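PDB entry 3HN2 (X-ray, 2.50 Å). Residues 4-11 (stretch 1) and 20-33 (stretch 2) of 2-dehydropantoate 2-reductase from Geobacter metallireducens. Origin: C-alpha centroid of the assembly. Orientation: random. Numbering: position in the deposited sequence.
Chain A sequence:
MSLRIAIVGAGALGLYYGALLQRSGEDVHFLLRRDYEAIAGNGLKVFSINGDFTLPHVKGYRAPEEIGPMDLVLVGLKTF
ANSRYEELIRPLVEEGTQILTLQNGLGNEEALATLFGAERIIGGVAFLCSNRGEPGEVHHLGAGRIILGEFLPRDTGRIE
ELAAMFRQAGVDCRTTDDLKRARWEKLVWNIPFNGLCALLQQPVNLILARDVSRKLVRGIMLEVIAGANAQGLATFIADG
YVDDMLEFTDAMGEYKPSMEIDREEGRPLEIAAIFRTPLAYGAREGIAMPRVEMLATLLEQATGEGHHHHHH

Stretch 1, residues 4-11: RIAIVGAG
Stretch 2 (20-33) LLQRSGEDVHFLLR

One carbonyl does double duty here: Ile5 O accepts from the backbone N of His29 at 2.8 Å and from ND1 of the same histidine at 2.9 Å, the ring turned edge-on to the oxygen by chi1 m (-54°) and chi2 84°. Build around it two parallel strands, 5-8 and 28-31, their axes 21° apart and 4.6 Å at closest approach, with Ile5 opposite Val28, Ala6 opposite His29 and Ile7 opposite Phe30. Beta phi/psi values (Ile5 -112/133, His29 -124/108) let the ladder run on: Ile5 N to Asp27 O 2.9 Å, Ile7 N to His29 O 2.9 Å, Leu31 N to Ile7 O 3.0 Å.

The sheet face bearing Ile5, Ile7, Val28 and Phe30 is buried and apolar. Ile5 (m, chi2 90°) sets CG2 3.8 Å from CG2 of Val28 (t); Ile7 (m, m) lays CG1 over the Phe30 ring (m, chi2 -91°), 4.1 Å from its centroid. Leu21, from the helix ending before Ser24, points toward this layer, its CD1 4.5 Å from Ile5 CG2. Gly25, at phi/psi 77/60, suits the turn into the strand.

At the exposed end, Arg4 (p, t, p) makes a long, charge-only salt bridge, NH2 to Glu26 OE1 3.8 Å. Beyond the ladder, a water donates to Leu31 O and, weakly, to Gly9 O.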

# COMPACT_ATOMS: atom_id res chain seq x y z
N ARG A 4 5.31 -28.85 -19.38
CA ARG A 4 4.02 -28.16 -19.64
C ARG A 4 4.15 -26.64 -19.72
O ARG A 4 3.43 -25.99 -20.48
CB ARG A 4 2.96 -28.57 -18.61
CG ARG A 4 3.41 -28.54 -17.15
CD ARG A 4 2.23 -28.73 -16.20
NE ARG A 4 1.74 -30.10 -16.17
CZ ARG A 4 2.09 -31.02 -15.26
NH1 ARG A 4 1.59 -32.24 -15.32
NH2 ARG A 4 2.95 -30.72 -14.29
N ILE A 5 5.08 -26.08 -18.94
CA ILE A 5 5.26 -24.62 -18.87
C ILE A 5 6.60 -24.17 -19.48
O ILE A 5 7.64 -24.78 -19.23
CB ILE A 5 5.08 -24.10 -17.41
CG1 ILE A 5 3.61 -23.77 -17.14
CG2 ILE A 5 5.88 -22.82 -17.14
CD1 ILE A 5 2.80 -24.90 -16.58
N ALA A 6 6.54 -23.13 -20.32
CA ALA A 6 7.73 -22.44 -20.81
C ALA A 6 7.70 -20.98 -20.38
O ALA A 6 6.67 -20.31 -20.49
CB ALA A 6 7.81 -22.52 -22.33
N ILE A 7 8.84 -20.48 -19.90
CA ILE A 7 8.97 -19.07 -19.50
C ILE A 7 9.73 -18.27 -20.54
O ILE A 7 10.92 -18.52 -20.78
CB ILE A 7 9.68 -18.91 -18.12
CG1 ILE A 7 9.03 -19.79 -17.04
CG2 ILE A 7 9.73 -17.44 -17.71
CD1 ILE A 7 7.57 -19.49 -16.75
N VAL A 8 9.05 -17.31 -21.14
CA VAL A 8 9.66 -16.46 -22.17
C VAL A 8 9.72 -15.01 -21.68
O VAL A 8 8.74 -14.26 -21.73
CB VAL A 8 8.92 -16.60 -23.52
CG1 VAL A 8 9.44 -15.60 -24.54
CG2 VAL A 8 9.09 -18.03 -24.05
N GLY A 9 10.88 -14.62 -21.18
CA GLY A 9 11.07 -13.32 -20.56
C GLY A 9 12.34 -13.33 -19.75
O GLY A 9 13.32 -12.68 -20.12
N ALA A 10 12.32 -14.10 -18.66
CA ALA A 10 13.43 -14.22 -17.71
C ALA A 10 13.80 -12.89 -17.05
O ALA A 10 14.97 -12.64 -16.73
CB ALA A 10 14.66 -14.89 -18.37
N GLY A 11 12.79 -12.06 -16.84
CA GLY A 11 12.96 -10.80 -16.14
C GLY A 11 12.68 -10.97 -14.67
O GLY A 11 12.74 -12.08 -14.14
N LEU A 20 8.22 -20.12 -8.62
CA LEU A 20 7.12 -20.53 -7.75
C LEU A 20 6.32 -21.67 -8.38
O LEU A 20 5.83 -22.55 -7.66
CB LEU A 20 6.19 -19.35 -7.43
CG LEU A 20 6.70 -18.18 -6.57
CD1 LEU A 20 5.60 -17.16 -6.41
CD2 LEU A 20 7.22 -18.61 -5.20
N LEU A 21 6.20 -21.65 -9.70
CA LEU A 21 5.50 -22.70 -10.43
C LEU A 21 6.16 -24.08 -10.31
O LEU A 21 5.48 -25.05 -9.99
CB LEU A 21 5.29 -22.32 -11.90
CG LEU A 21 4.10 -21.40 -12.20
CD1 LEU A 21 4.29 -20.69 -13.53
CD2 LEU A 21 2.75 -22.13 -12.16
N GLN A 22 7.48 -24.16 -10.51
CA GLN A 22 8.17 -25.45 -10.35
C GLN A 22 8.39 -25.85 -8.89
O GLN A 22 8.52 -27.04 -8.60
CB GLN A 22 9.47 -25.53 -11.16
CG GLN A 22 10.72 -25.00 -10.48
CD GLN A 22 12.00 -25.44 -11.17
OE1 GLN A 22 12.84 -26.11 -10.58
NE2 GLN A 22 12.15 -25.07 -12.44
N ARG A 23 8.40 -24.87 -7.98
CA ARG A 23 8.53 -25.14 -6.54
C ARG A 23 7.34 -25.95 -6.03
O ARG A 23 7.47 -26.72 -5.09
CB ARG A 23 8.66 -23.84 -5.75
CG ARG A 23 9.36 -23.97 -4.40
CD ARG A 23 8.38 -23.99 -3.23
NE ARG A 23 7.64 -22.74 -3.09
CZ ARG A 23 8.03 -21.70 -2.36
NH1 ARG A 23 7.27 -20.61 -2.31
NH2 ARG A 23 9.18 -21.74 -1.69
N SER A 24 6.18 -25.75 -6.67
CA SER A 24 4.99 -26.55 -6.40
C SER A 24 4.81 -27.68 -7.43
O SER A 24 3.71 -28.23 -7.59
CB SER A 24 3.76 -25.66 -6.35
OG SER A 24 3.68 -24.87 -7.52
N GLY A 25 5.88 -28.02 -8.13
CA GLY A 25 5.91 -29.21 -8.98
C GLY A 25 5.20 -29.06 -10.31
O GLY A 25 4.24 -29.78 -10.60
N GLU A 26 5.67 -28.11 -11.11
CA GLU A 26 5.20 -27.96 -12.47
C GLU A 26 6.41 -28.10 -13.38
O GLU A 26 7.52 -27.72 -13.00
CB GLU A 26 4.53 -26.60 -12.66
CG GLU A 26 3.14 -26.66 -13.29
CD GLU A 26 2.05 -27.11 -12.33
OE1 GLU A 26 1.12 -27.82 -12.77
OE2 GLU A 26 2.11 -26.75 -11.14
N ASP A 27 6.19 -28.65 -14.57
CA ASP A 27 7.27 -28.90 -15.52
C ASP A 27 7.65 -27.60 -16.23
O ASP A 27 7.16 -27.30 -17.32
CB ASP A 27 6.88 -29.99 -16.51
CG ASP A 27 8.07 -30.63 -17.20
OD1 ASP A 27 9.23 -30.33 -16.83
OD2 ASP A 27 7.85 -31.45 -18.12
N VAL A 28 8.53 -26.84 -15.58
CA VAL A 28 8.86 -25.48 -16.01
C VAL A 28 10.17 -25.47 -16.80
O VAL A 28 11.17 -26.05 -16.38
CB VAL A 28 8.91 -24.51 -14.80
CG1 VAL A 28 9.28 -23.11 -15.23
CG2 VAL A 28 7.56 -24.46 -14.11
N HIS A 29 10.14 -24.81 -17.96
CA HIS A 29 11.27 -24.72 -18.86
C HIS A 29 11.59 -23.25 -19.11
O HIS A 29 10.84 -22.56 -19.79
CB HIS A 29 10.95 -25.41 -20.19
CG HIS A 29 10.50 -26.83 -20.04
ND1 HIS A 29 9.19 -27.16 -19.76
CD2 HIS A 29 11.18 -28.00 -20.12
CE1 HIS A 29 9.08 -28.48 -19.68
NE2 HIS A 29 10.27 -29.01 -19.89
N PHE A 30 12.70 -22.78 -18.55
CA PHE A 30 13.09 -21.38 -18.70
C PHE A 30 13.87 -21.13 -19.99
O PHE A 30 14.80 -21.88 -20.33
CB PHE A 30 13.95 -20.95 -17.51
CG PHE A 30 13.18 -20.79 -16.22
CD1 PHE A 30 12.62 -19.57 -15.88
CD2 PHE A 30 13.05 -21.86 -15.34
CE1 PHE A 30 11.93 -19.42 -14.68
CE2 PHE A 30 12.37 -21.71 -14.14
CZ PHE A 30 11.81 -20.49 -13.81
N LEU A 31 13.50 -20.08 -20.71
CA LEU A 31 14.30 -19.60 -21.84
C LEU A 31 15.20 -18.45 -21.38
O LEU A 31 14.76 -17.30 -21.31
CB LEU A 31 13.41 -19.18 -23.02
CG LEU A 31 14.08 -18.87 -24.37
CD1 LEU A 31 14.94 -20.03 -24.86
CD2 LEU A 31 13.06 -18.47 -25.43
N LEU A 32 16.44 -18.78 -21.06
CA LEU A 32 17.43 -17.80 -20.63
C LEU A 32 18.24 -17.26 -21.81
O LEU A 32 18.41 -17.95 -22.82
CB LEU A 32 18.39 -18.40 -19.59
CG LEU A 32 17.95 -18.84 -18.19
CD1 LEU A 32 16.84 -17.98 -17.57
CD2 LEU A 32 17.57 -20.31 -18.17
N ARG A 33 18.75 -16.05 -21.65
CA ARG A 33 19.55 -15.39 -22.68
C ARG A 33 20.83 -14.84 -22.07
O ARG A 33 21.90 -15.42 -22.24
CB ARG A 33 18.73 -14.27 -23.34
CG ARG A 33 19.33 -13.71 -24.62
CD ARG A 33 18.82 -12.31 -24.88
NE ARG A 33 19.53 -11.64 -25.96
CZ ARG A 33 18.94 -10.99 -26.97
NH1 ARG A 33 19.68 -10.42 -27.90
NH2 ARG A 33 17.62 -10.91 -27.03
O HOH W 1 14.48 -14.41 -22.22